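Local atomic coordinates of Xaa-Pro Dipeptidase (Alteromonas macleodii, PDB entry 2QS8), a protein that probably hydrolyses small peptides as a metal-dependent dipeptidase or carboxypeptidase of the amidohydrolase superfamily, holding a bound methionine in its active site. Residues Leu94-Ala99 and Ile121-Ala126; Asp152-Lys157 and Asp163-Glu168; Gly170-Asn173 and Glu177-Ala180; Val250-His255 and Ala363-Ile368; Glu286-Asp291 and Lys301-Gly306. All coordinates share one frame; numbering follows the deposited sequence.

Contact 1: Leu94-Ala99 and Ile121-Ala126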
# COMPACT_ATOMS: atom_id res chain seq x y z
N LEU A 94 -29.51 -22.70 -6.27
CA LEU A 94 -30.51 -22.37 -5.27
C LEU A 94 -31.08 -20.95 -5.48
O LEU A 94 -32.24 -20.68 -5.19
CB LEU A 94 -29.91 -22.49 -3.87
CG LEU A 94 -29.42 -23.87 -3.41
CD1 LEU A 94 -28.78 -23.74 -2.03
CD2 LEU A 94 -30.58 -24.87 -3.38
N ALA A 95 -30.24 -20.05 -5.98
CA ALA A 95 -30.66 -18.68 -6.20
C ALA A 95 -31.78 -18.62 -7.24
O ALA A 95 -32.69 -17.82 -7.11
CB ALA A 95 -29.48 -17.83 -6.63
N THR A 96 -31.70 -19.46 -8.27
CA THR A 96 -32.76 -19.44 -9.29
C THR A 96 -34.11 -19.66 -8.63
O THR A 96 -35.06 -18.94 -8.94
CB THR A 96 -32.55 -20.51 -10.39
OG1 THR A 96 -32.64 -21.82 -9.83
CG2 THR A 96 -31.19 -20.32 -11.07
N GLN A 97 -34.20 -20.62 -7.70
CA GLN A 97 -35.45 -20.92 -7.00
C GLN A 97 -35.84 -19.82 -6.00
O GLN A 97 -37.01 -19.46 -5.89
CB GLN A 97 -35.35 -22.26 -6.25
CG GLN A 97 -34.94 -23.41 -7.16
CD GLN A 97 -35.82 -23.50 -8.40
OE1 GLN A 97 -37.01 -23.80 -8.31
NE2 GLN A 97 -35.23 -23.22 -9.57
N HIS A 98 -34.85 -19.30 -5.29
CA HIS A 98 -35.10 -18.25 -4.32
C HIS A 98 -35.69 -17.04 -5.02
O HIS A 98 -36.62 -16.41 -4.51
CB HIS A 98 -33.80 -17.87 -3.62
CG HIS A 98 -33.23 -18.95 -2.76
ND1 HIS A 98 -31.93 -18.93 -2.31
CD2 HIS A 98 -33.80 -20.06 -2.24
CE1 HIS A 98 -31.72 -19.99 -1.55
NE2 HIS A 98 -32.83 -20.69 -1.48
N ALA A 99 -35.15 -16.71 -6.18
CA ALA A 99 -35.61 -15.55 -6.93
C ALA A 99 -37.01 -15.77 -7.46
O ALA A 99 -37.85 -14.88 -7.39
CB ALA A 99 -34.67 -15.27 -8.09
N ILE A 121 -25.31 -11.19 -9.69
CA ILE A 121 -24.92 -10.58 -10.96
C ILE A 121 -25.23 -11.54 -12.12
O ILE A 121 -25.82 -11.13 -13.13
CB ILE A 121 -23.43 -10.23 -10.96
CG1 ILE A 121 -23.18 -9.03 -10.03
CG2 ILE A 121 -22.94 -9.98 -12.37
CD1 ILE A 121 -21.73 -8.83 -9.66
N SER A 122 -24.85 -12.80 -11.97
CA SER A 122 -25.12 -13.78 -13.02
C SER A 122 -26.62 -14.05 -13.18
O SER A 122 -27.13 -14.18 -14.29
CB SER A 122 -24.40 -15.10 -12.71
OG SER A 122 -23.00 -14.92 -12.68
N LEU A 123 -27.34 -14.11 -12.07
CA LEU A 123 -28.76 -14.37 -12.12
C LEU A 123 -29.48 -13.21 -12.82
O LEU A 123 -30.35 -13.42 -13.67
CB LEU A 123 -29.30 -14.56 -10.71
CG LEU A 123 -30.74 -15.08 -10.59
CD1 LEU A 123 -30.86 -16.38 -11.39
CD2 LEU A 123 -31.10 -15.30 -9.13
N ARG A 124 -29.09 -11.99 -12.46
CA ARG A 124 -29.66 -10.78 -13.04
C ARG A 124 -29.49 -10.81 -14.55
O ARG A 124 -30.45 -10.60 -15.29
CB ARG A 124 -28.95 -9.53 -12.49
CG ARG A 124 -29.35 -8.24 -13.18
CD ARG A 124 -28.32 -7.15 -12.94
NE ARG A 124 -27.09 -7.38 -13.69
CZ ARG A 124 -25.91 -6.83 -13.41
NH1 ARG A 124 -25.79 -6.01 -12.38
NH2 ARG A 124 -24.86 -7.12 -14.17
N ASP A 125 -28.27 -11.08 -15.01
CA ASP A 125 -28.01 -11.12 -16.45
C ASP A 125 -28.79 -12.21 -17.17
O ASP A 125 -29.25 -11.99 -18.29
CB ASP A 125 -26.51 -11.29 -16.72
CG ASP A 125 -25.71 -10.05 -16.34
OD1 ASP A 125 -26.31 -8.98 -16.10
OD2 ASP A 125 -24.46 -10.14 -16.28
N ALA A 126 -28.96 -13.37 -16.53
CA ALA A 126 -29.70 -14.48 -17.12
C ALA A 126 -31.17 -14.10 -17.24
O ALA A 126 -31.82 -14.38 -18.25
CB ALA A 126 -29.55 -15.75 -16.27
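Helix segments 94-99 and 121-126 pass each other at a signed angle of -61°, with their axes 10.5 Å apart and the CA atoms of Thr96 and Leu123 facing each other across the gap. They belong to helices 88-104 and 119-128, two successive outer helices of the TIM barrel, with strand 107-112 between them in the chain. The meeting is apolar and rests on one residue, Leu123, whose isobutyl group lies against the surface formed by Ala95, Thr96 and Ala99. Its CG lies anti to the backbone N (chi1 -170°), and this carries the two methyls across to the other helix. CD2 settles between two alanines one helical turn apart, 3.9 Å from Ala95 CB and 3.7 Å from Ala99 CB. The same methyl also lies 3.6 Å from Ala95 O, an oxygen already engaged by Ala99 N within its helix. The other branch turns to the threonine: Thr96 and Leu123 meet at about a right angle, methyl on methyl. The branched leucine thus bridges the gap to the small alanines, with no polar link between the segments. Leu123 also touches Ile137, so it faces the barrel strand 136-139 as well. Thr96 keeps its hydroxyl turned back to its own helix, where OG1 bonds to Ile93 O and takes a hydrogen bond from Gln97 NE2 at 3.0 Å. That leaves CG2 as the branch facing Leu123, 4.0 Å from CD1.

Contact 2: Asp152-Lys157 and Asp163-Glu168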
# COMPACT_ATOMS: atom_id res chain seq x y z
N ASP A 152 -16.23 -10.48 6.07
CA ASP A 152 -14.97 -11.08 5.66
C ASP A 152 -15.30 -12.56 5.47
O ASP A 152 -15.64 -13.27 6.42
CB ASP A 152 -13.92 -10.92 6.77
CG ASP A 152 -12.56 -11.52 6.38
OD1 ASP A 152 -12.53 -12.46 5.56
OD2 ASP A 152 -11.53 -11.06 6.92
N PRO A 153 -15.22 -13.05 4.23
CA PRO A 153 -15.54 -14.46 3.98
C PRO A 153 -14.57 -15.49 4.56
O PRO A 153 -14.81 -16.69 4.43
CB PRO A 153 -15.61 -14.53 2.46
CG PRO A 153 -14.51 -13.62 2.06
CD PRO A 153 -14.70 -12.42 3.00
N THR A 154 -13.48 -15.04 5.18
CA THR A 154 -12.52 -15.99 5.75
C THR A 154 -12.59 -16.10 7.27
O THR A 154 -11.76 -16.78 7.87
CB THR A 154 -11.06 -15.68 5.33
OG1 THR A 154 -10.71 -14.34 5.68
CG2 THR A 154 -10.91 -15.87 3.82
N ASN A 155 -13.57 -15.45 7.87
CA ASN A 155 -13.75 -15.54 9.32
C ASN A 155 -14.14 -16.98 9.66
O ASN A 155 -14.58 -17.72 8.79
CB ASN A 155 -14.87 -14.61 9.81
CG ASN A 155 -14.40 -13.17 10.01
OD1 ASN A 155 -13.25 -12.92 10.36
ND2 ASN A 155 -15.31 -12.23 9.82
N GLY A 156 -13.99 -17.35 10.92
CA GLY A 156 -14.35 -18.69 11.36
C GLY A 156 -13.50 -19.80 10.77
O GLY A 156 -13.94 -20.95 10.70
N LYS A 157 -12.29 -19.48 10.35
CA LYS A 157 -11.43 -20.50 9.77
C LYS A 157 -10.09 -20.54 10.47
O LYS A 157 -9.49 -19.51 10.74
CB LYS A 157 -11.24 -20.27 8.27
CG LYS A 157 -12.50 -20.44 7.46
CD LYS A 157 -12.20 -20.32 5.98
CE LYS A 157 -13.46 -20.47 5.14
NZ LYS A 157 -14.13 -21.76 5.43
N ASP A 163 -6.40 -18.23 3.17
CA ASP A 163 -5.36 -17.30 2.72
C ASP A 163 -5.87 -15.89 3.02
O ASP A 163 -7.06 -15.61 2.85
CB ASP A 163 -5.11 -17.43 1.22
CG ASP A 163 -4.28 -18.64 0.86
OD1 ASP A 163 -3.25 -18.86 1.53
OD2 ASP A 163 -4.64 -19.36 -0.09
N TYR A 164 -4.99 -15.00 3.48
CA TYR A 164 -5.40 -13.63 3.76
C TYR A 164 -5.99 -13.04 2.47
O TYR A 164 -5.35 -13.03 1.43
CB TYR A 164 -4.21 -12.79 4.22
CG TYR A 164 -3.51 -13.34 5.43
CD1 TYR A 164 -4.20 -13.53 6.63
CD2 TYR A 164 -2.16 -13.68 5.38
CE1 TYR A 164 -3.56 -14.06 7.74
CE2 TYR A 164 -1.51 -14.20 6.48
CZ TYR A 164 -2.22 -14.39 7.67
OH TYR A 164 -1.59 -14.93 8.75
N PRO A 165 -7.24 -12.54 2.54
CA PRO A 165 -7.92 -11.95 1.38
C PRO A 165 -7.27 -10.68 0.88
O PRO A 165 -6.64 -9.95 1.64
CB PRO A 165 -9.32 -11.68 1.90
CG PRO A 165 -9.45 -12.58 3.11
CD PRO A 165 -8.10 -12.50 3.73
N VAL A 166 -7.42 -10.42 -0.41
CA VAL A 166 -6.88 -9.19 -1.00
C VAL A 166 -8.05 -8.24 -1.24
O VAL A 166 -9.20 -8.66 -1.23
CB VAL A 166 -6.11 -9.48 -2.31
CG1 VAL A 166 -4.88 -10.33 -2.00
CG2 VAL A 166 -7.01 -10.16 -3.33
N PRO A 167 -7.77 -6.95 -1.44
CA PRO A 167 -8.82 -5.95 -1.67
C PRO A 167 -9.87 -6.35 -2.72
O PRO A 167 -11.06 -6.15 -2.51
CB PRO A 167 -8.04 -4.70 -2.08
CG PRO A 167 -6.75 -4.86 -1.33
CD PRO A 167 -6.44 -6.32 -1.56
N GLU A 168 -9.42 -6.91 -3.83
CA GLU A 168 -10.33 -7.32 -4.90
C GLU A 168 -11.32 -8.38 -4.43
O GLU A 168 -12.38 -8.53 -5.03
CB GLU A 168 -9.54 -7.82 -6.11
CG GLU A 168 -8.75 -6.75 -6.87
CD GLU A 168 -7.34 -6.52 -6.34
OE1 GLU A 168 -7.05 -6.90 -5.18
OE2 GLU A 168 -6.52 -5.95 -7.09
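Thr154 meets the ring of Pro165 end on, spreading both of its branches over the CG corner: OG1 comes to 3.4 Å from Pro165 CG and CG2 to 3.7 Å from that same carbon. The contact continues to the ring's CD, which lies 3.7 Å from Thr154 OG1, while the Asp152 side chain runs at about a right angle to that of Pro165, with OD1 near CG. The threonine is held by the aspartate two residues before it. Asp152 OD1 accepts from Thr154 N at 2.8 Å, which closes an Asx turn, and from Thr154 OG1 at 2.6 Å; both donors reach the oxygen from one face of the carboxylate, the amide on the anti side and the hydroxyl on the syn side. The backbone from Asp152 to Asn155 folds as a type I beta turn. All this lies in the long excursion between strands 145-146 and 171-172, a small parallel pair in this TIM-barrel enzyme, where 163-168 returns past the turn. Lys187 of a second subunit is a further hold: it bonds to Thr154 OG1 and forms a salt bridge with Asp152 OD2, so the turn helps build the subunit interface. An alanine in place of Asp152 would probably leave Thr154 N and OG1 without the acceptor that closes the Asx turn, and the neighbouring Lys187 without its carboxylate. The second oxygen, OD2, also accepts from Gly148 N, which ties the turn to the preceding loop.

Contact 3: Gly170-Asn173 and Glu177-Ala180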
# COMPACT_ATOMS: atom_id res chain seq x y z
N GLY A 170 -12.87 -8.22 -1.67
CA GLY A 170 -13.81 -7.60 -0.75
C GLY A 170 -13.36 -7.33 0.69
O GLY A 170 -14.19 -6.94 1.51
N VAL A 171 -12.08 -7.56 0.99
CA VAL A 171 -11.54 -7.30 2.32
C VAL A 171 -10.45 -6.24 2.17
O VAL A 171 -9.44 -6.44 1.49
CB VAL A 171 -10.96 -8.57 2.97
CG1 VAL A 171 -10.60 -8.29 4.45
CG2 VAL A 171 -11.99 -9.70 2.87
N VAL A 172 -10.67 -5.09 2.80
CA VAL A 172 -9.79 -3.94 2.66
C VAL A 172 -9.30 -3.28 3.95
O VAL A 172 -9.85 -3.49 5.03
CB VAL A 172 -10.51 -2.84 1.87
CG1 VAL A 172 -10.96 -3.36 0.51
CG2 VAL A 172 -11.72 -2.35 2.67
N ASN A 173 -8.28 -2.44 3.79
CA ASN A 173 -7.70 -1.66 4.87
C ASN A 173 -7.14 -0.40 4.20
O ASN A 173 -6.30 -0.48 3.31
CB ASN A 173 -6.57 -2.44 5.57
CG ASN A 173 -7.09 -3.60 6.39
OD1 ASN A 173 -7.80 -3.41 7.39
ND2 ASN A 173 -6.74 -4.82 5.98
N GLU A 177 -7.09 0.66 -0.81
CA GLU A 177 -7.60 -0.70 -0.97
C GLU A 177 -9.12 -0.61 -1.14
O GLU A 177 -9.71 -1.44 -1.81
CB GLU A 177 -7.25 -1.59 0.23
CG GLU A 177 -5.77 -1.81 0.42
CD GLU A 177 -5.43 -3.05 1.26
OE1 GLU A 177 -6.28 -3.50 2.08
OE2 GLU A 177 -4.30 -3.57 1.11
N VAL A 178 -9.74 0.41 -0.54
CA VAL A 178 -11.18 0.59 -0.69
C VAL A 178 -11.53 0.80 -2.16
O VAL A 178 -12.45 0.16 -2.67
CB VAL A 178 -11.72 1.79 0.12
CG1 VAL A 178 -13.08 2.26 -0.43
CG2 VAL A 178 -11.89 1.40 1.57
N TYR A 179 -10.79 1.68 -2.84
CA TYR A 179 -11.03 1.95 -4.25
C TYR A 179 -10.85 0.69 -5.11
O TYR A 179 -11.62 0.44 -6.03
CB TYR A 179 -10.11 3.07 -4.77
CG TYR A 179 -10.72 4.46 -4.72
CD1 TYR A 179 -10.73 5.19 -3.54
CD2 TYR A 179 -11.28 5.03 -5.87
CE1 TYR A 179 -11.28 6.47 -3.49
CE2 TYR A 179 -11.84 6.32 -5.83
CZ TYR A 179 -11.83 7.03 -4.65
OH TYR A 179 -12.38 8.28 -4.63
N ALA A 180 -9.82 -0.09 -4.80
CA ALA A 180 -9.57 -1.32 -5.53
C ALA A 180 -10.79 -2.21 -5.40
O ALA A 180 -11.26 -2.78 -6.38
CB ALA A 180 -8.34 -2.03 -4.99
O HOH W 1 -5.50 1.42 1.48
O HOH W 2 -5.06 -4.99 3.79
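Val172 and Glu177 face each other across a strand-to-helix connection in which the short, weakly bonded strand 171-172, paired with 145-146, leads into helix 175-188; the CA atoms of Val172 and Glu177 are 5.3 Å apart. The valine side is close-packed. Val172 CG1 lies 3.3 Å from Glu177 O and Val172 CB sits against Glu177 CB, while Val172 CG2 meets Val178 CG2 at 3.9 Å; Val178 carries the packing on to helix 215-227. The glutamate side is looser and wetter. The Glu177 chain, with CG beside the backbone N (chi1 -63°) and extended beyond, runs alongside Asn173 in the same direction, with amide and carboxylate planes 42° apart. Asn173 N reaches Glu177 OE1 at 2.8 Å in a bent, weak bond (125°). Two waters do the rest: one links Asn173 O to Glu177 N, the other bridges the two side chains. Asn173 has other holds, from ND2 to Thr147 OG1 and from OD1 to Arg183 of a second subunit. An alanine in place of Glu177 would probably leave Asn173 N and the second water without their acceptor, and open a gap beside Pro167. That water accepts from Asn173 ND2 at 2.8 Å and donates to Glu177 OE1 at 2.6 Å.

Contact 4: Val250-His255 and Ala363-Ile368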
# COMPACT_ATOMS: atom_id res chain seq x y z
N VAL A 250 -23.73 7.90 2.28
CA VAL A 250 -24.24 6.66 1.71
C VAL A 250 -25.75 6.81 1.45
O VAL A 250 -26.40 7.68 2.01
CB VAL A 250 -23.95 5.45 2.63
CG1 VAL A 250 -22.46 5.34 2.87
CG2 VAL A 250 -24.68 5.60 3.95
N ASP A 251 -26.29 5.95 0.58
CA ASP A 251 -27.70 5.99 0.22
C ASP A 251 -28.65 5.35 1.22
O ASP A 251 -29.78 5.81 1.40
CB ASP A 251 -27.88 5.35 -1.16
CG ASP A 251 -27.12 6.08 -2.24
OD1 ASP A 251 -27.63 7.12 -2.72
OD2 ASP A 251 -26.00 5.64 -2.58
N SER A 252 -28.20 4.30 1.89
CA SER A 252 -29.06 3.63 2.85
C SER A 252 -28.32 2.89 3.96
O SER A 252 -27.19 2.43 3.80
CB SER A 252 -30.00 2.67 2.12
OG SER A 252 -29.28 1.64 1.46
N ILE A 253 -28.99 2.80 5.11
CA ILE A 253 -28.47 2.11 6.27
C ILE A 253 -29.37 0.88 6.45
O ILE A 253 -30.60 1.01 6.49
CB ILE A 253 -28.57 2.97 7.54
CG1 ILE A 253 -27.65 4.20 7.43
CG2 ILE A 253 -28.23 2.13 8.75
CD1 ILE A 253 -26.19 3.87 7.21
N GLU A 254 -28.77 -0.30 6.53
CA GLU A 254 -29.54 -1.52 6.71
C GLU A 254 -29.54 -1.88 8.20
O GLU A 254 -28.53 -1.74 8.87
CB GLU A 254 -28.92 -2.66 5.91
CG GLU A 254 -28.44 -2.28 4.50
CD GLU A 254 -29.56 -1.83 3.57
OE1 GLU A 254 -30.52 -2.59 3.38
OE2 GLU A 254 -29.46 -0.71 3.02
N HIS A 255 -30.69 -2.33 8.71
CA HIS A 255 -30.83 -2.72 10.12
C HIS A 255 -30.82 -1.57 11.14
O HIS A 255 -31.77 -1.42 11.91
CB HIS A 255 -29.73 -3.73 10.49
CG HIS A 255 -29.42 -4.72 9.42
ND1 HIS A 255 -30.39 -5.50 8.82
CD2 HIS A 255 -28.26 -5.06 8.82
CE1 HIS A 255 -29.83 -6.27 7.90
NE2 HIS A 255 -28.54 -6.02 7.89
N ALA A 363 -38.28 2.58 -5.17
CA ALA A 363 -37.94 3.03 -6.52
C ALA A 363 -36.99 4.22 -6.50
O ALA A 363 -36.12 4.34 -7.36
CB ALA A 363 -39.20 3.38 -7.29
N LYS A 364 -37.14 5.10 -5.51
CA LYS A 364 -36.27 6.26 -5.39
C LYS A 364 -34.87 5.85 -4.94
O LYS A 364 -33.87 6.34 -5.45
CB LYS A 364 -36.85 7.27 -4.38
CG LYS A 364 -38.19 7.86 -4.78
CD LYS A 364 -38.77 8.71 -3.66
CE LYS A 364 -40.22 9.06 -3.94
NZ LYS A 364 -40.86 9.68 -2.74
N LEU A 365 -34.80 4.93 -3.97
CA LEU A 365 -33.52 4.44 -3.47
C LEU A 365 -32.73 3.74 -4.57
O LEU A 365 -31.51 3.80 -4.59
CB LEU A 365 -33.73 3.48 -2.28
CG LEU A 365 -32.48 2.93 -1.59
CD1 LEU A 365 -31.50 4.05 -1.22
CD2 LEU A 365 -32.91 2.17 -0.34
N LEU A 366 -33.44 3.07 -5.48
CA LEU A 366 -32.79 2.38 -6.59
C LEU A 366 -32.65 3.29 -7.81
O LEU A 366 -32.19 2.86 -8.86
CB LEU A 366 -33.57 1.13 -6.99
CG LEU A 366 -33.31 -0.17 -6.22
CD1 LEU A 366 -34.19 -1.28 -6.77
CD2 LEU A 366 -31.85 -0.57 -6.34
N ARG A 367 -33.07 4.55 -7.67
CA ARG A 367 -32.97 5.55 -8.74
C ARG A 367 -33.70 5.14 -10.00
O ARG A 367 -33.18 5.28 -11.11
CB ARG A 367 -31.49 5.82 -9.06
CG ARG A 367 -30.67 6.17 -7.82
CD ARG A 367 -29.19 6.31 -8.10
NE ARG A 367 -28.44 6.57 -6.88
CZ ARG A 367 -27.15 6.87 -6.83
NH1 ARG A 367 -26.43 6.96 -7.95
NH2 ARG A 367 -26.56 7.08 -5.66
N ILE A 368 -34.92 4.63 -9.84
CA ILE A 368 -35.73 4.21 -10.97
C ILE A 368 -37.19 4.66 -10.83
O ILE A 368 -38.07 4.14 -11.52
CB ILE A 368 -35.69 2.68 -11.17
CG1 ILE A 368 -36.02 1.98 -9.85
CG2 ILE A 368 -34.34 2.26 -11.68
CD1 ILE A 368 -36.15 0.48 -10.01
O HOH W 3 -30.05 5.96 -4.24
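Leu365 sends CG opposite its backbone N (chi1 -177°), which brings its methyls up to Asp251 and Ser252, while Arg367, extended from CG to NE, stretches its guanidinium to the Asp251 carboxylate. The two sides are strand 252-253 of the TIM barrel with the residue leading into it, and the C-terminal end of helix 360-365, which closes in a Schellman motif with Arg367 at positive phi. Apolar contact comes from the leucine: CD1 lies 3.6 Å from Asp251 O and 3.8 Å from Asp251 CB, while CD2 rests 3.8 Å from Ser252 CB. On the polar side Arg367 NH2 donates to Asp251 OD1 at 3.1 Å in a nearly straight salt-bridge bond. The oxygen lies in the guanidinium plane, at its edge, and the carboxylate is turned 67° from that plane; NH2 makes this bond while NE goes to a water. Asp251 OD2 takes a hydrogen bond from Val232 N on the neighbouring strand, a second hold on the carboxylate.

Further in, Ser252 OG donates to Glu254 OE2 at 2.8 Å, and Glu254 in turn bonds through OE1 to His69, a magnesium ligand, and pairs through OE2 with Arg111. Just past the strand that Leu365 packs against, at the corner of the chain, thus sits Glu254, a second-shell residue of the metal site, and one step on comes His255 of the methionine pocket. The water joins the polar groups: it donates to Leu365 O at 2.6 Å and weakly to Asp251 OD1, and accepts from Arg367 NE at 3.2 Å.

Contact 5: Glu286-Asp291 and Lys301-Gly306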
# COMPACT_ATOMS: atom_id res chain seq x y z
N GLU A 286 -35.86 -15.10 18.01
CA GLU A 286 -36.55 -16.35 18.26
C GLU A 286 -35.57 -17.52 18.26
O GLU A 286 -35.58 -18.34 19.17
CB GLU A 286 -37.62 -16.57 17.19
CG GLU A 286 -38.46 -17.83 17.39
CD GLU A 286 -39.12 -18.30 16.09
OE1 GLU A 286 -39.67 -17.46 15.34
OE2 GLU A 286 -39.09 -19.53 15.82
N LYS A 287 -34.72 -17.58 17.24
CA LYS A 287 -33.76 -18.67 17.11
C LYS A 287 -32.69 -18.68 18.19
O LYS A 287 -32.15 -19.73 18.52
CB LYS A 287 -33.11 -18.65 15.72
CG LYS A 287 -34.10 -18.77 14.56
CD LYS A 287 -34.88 -20.06 14.63
CE LYS A 287 -35.80 -20.21 13.44
NZ LYS A 287 -36.59 -21.47 13.50
N SER A 288 -32.40 -17.51 18.75
CA SER A 288 -31.38 -17.41 19.79
C SER A 288 -31.78 -18.14 21.08
O SER A 288 -30.96 -18.34 21.97
CB SER A 288 -31.08 -15.94 20.11
OG SER A 288 -32.16 -15.37 20.83
N LYS A 289 -33.05 -18.52 21.17
CA LYS A 289 -33.54 -19.23 22.35
C LYS A 289 -33.32 -20.74 22.22
O LYS A 289 -33.46 -21.47 23.20
CB LYS A 289 -35.03 -18.96 22.56
CG LYS A 289 -35.40 -17.49 22.69
CD LYS A 289 -36.91 -17.32 22.73
CE LYS A 289 -37.31 -15.85 22.76
NZ LYS A 289 -38.79 -15.66 22.67
N ILE A 290 -33.00 -21.19 21.02
CA ILE A 290 -32.76 -22.60 20.75
C ILE A 290 -31.28 -22.92 20.92
O ILE A 290 -30.43 -22.33 20.25
CB ILE A 290 -33.16 -22.96 19.33
CG1 ILE A 290 -34.62 -22.55 19.09
CG2 ILE A 290 -32.95 -24.45 19.09
CD1 ILE A 290 -35.09 -22.74 17.66
N ASP A 291 -30.96 -23.85 21.82
CA ASP A 291 -29.57 -24.21 22.04
C ASP A 291 -28.92 -24.77 20.77
O ASP A 291 -29.54 -25.53 20.02
CB ASP A 291 -29.43 -25.24 23.18
CG ASP A 291 -29.88 -24.70 24.54
OD1 ASP A 291 -29.68 -23.49 24.83
OD2 ASP A 291 -30.41 -25.50 25.34
N LYS A 301 -24.88 -12.24 20.17
CA LYS A 301 -25.14 -11.11 19.28
C LYS A 301 -26.58 -11.12 18.77
O LYS A 301 -27.22 -10.07 18.69
CB LYS A 301 -24.16 -11.14 18.11
CG LYS A 301 -22.69 -11.08 18.53
CD LYS A 301 -21.74 -10.99 17.33
CE LYS A 301 -21.85 -12.22 16.45
NZ LYS A 301 -21.01 -12.10 15.22
N ALA A 302 -27.07 -12.30 18.41
CA ALA A 302 -28.42 -12.44 17.89
C ALA A 302 -29.47 -12.09 18.96
O ALA A 302 -30.47 -11.45 18.66
CB ALA A 302 -28.64 -13.86 17.38
N ALA A 303 -29.23 -12.52 20.19
CA ALA A 303 -30.15 -12.25 21.29
C ALA A 303 -30.21 -10.76 21.61
O ALA A 303 -31.25 -10.24 22.03
CB ALA A 303 -29.73 -13.03 22.52
N SER A 304 -29.09 -10.07 21.42
CA SER A 304 -28.99 -8.64 21.68
C SER A 304 -29.57 -7.75 20.57
O SER A 304 -30.45 -6.92 20.81
CB SER A 304 -27.53 -8.26 21.91
OG SER A 304 -27.35 -6.86 21.80
N VAL A 305 -29.06 -7.93 19.36
CA VAL A 305 -29.48 -7.13 18.21
C VAL A 305 -30.91 -7.35 17.74
O VAL A 305 -31.69 -6.41 17.64
CB VAL A 305 -28.52 -7.35 17.00
CG1 VAL A 305 -29.04 -6.61 15.78
CG2 VAL A 305 -27.13 -6.86 17.35
N GLY A 306 -31.26 -8.60 17.45
CA GLY A 306 -32.60 -8.91 16.97
C GLY A 306 -33.83 -8.23 17.58
O GLY A 306 -34.64 -7.68 16.84
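Ser288 OG is bonded to Ala285 O of its own helix end and at the same time lies against Ala303 of the other segment, 3.7 Å from Ala303 CA and 3.8 Å from Ala303 CB. The torsion explains the double role: with OG between the backbone N and the carbonyl carbon (chi1 72°), the hydroxyl folds back to the preceding turn of backbone and shows its flank to the alanine. CB does the rest, sitting 3.9 Å from Ala303 N and 4.2 Å from Ala302 CB. Small groups on both sides allow the backbones to come within 5.5 Å, measured between the CA atoms of Ser288 and Ala303. In the TIM barrel this is where helix 278-287 gives way to a type I beta turn, Lys287 to Ile290, and the chain loops round to start helix 299-319. Arg299, at the start of that helix, bonds through NE to Ser288 O and forms a salt bridge with Asp291, so it holds both the turn and the residue after it. On the facing helix, Lys301 sends NZ elsewhere, to the carbonyls of Gly200, a residue of the methionine pocket, Ser203 and Ala205, and Ala302 has its side chain about 7 Å from the bound methionine.

From the N terminus, contact 1 comes first, closing a loop that holds strand 107-112 and joining the outer helices 88-104 and 119-128. Contacts 2 and 3 follow in series: contact 2 closes a short loop within the excursion between strands 145-146 and 171-172, and contact 3 closes the turn from strand 171-172 into helix 175-188. These two touch, Pro165 and Asp152 packing on Val171 and Pro167 on Glu177, and both reach the second subunit. Contact 4 spans 107 residues, tying strand 252-253 to the end of helix 360-365, and contact 5, joining the end of helix 278-287 to the early part of helix 299-319, is nested inside that loop, nearest atoms about 6 Å away.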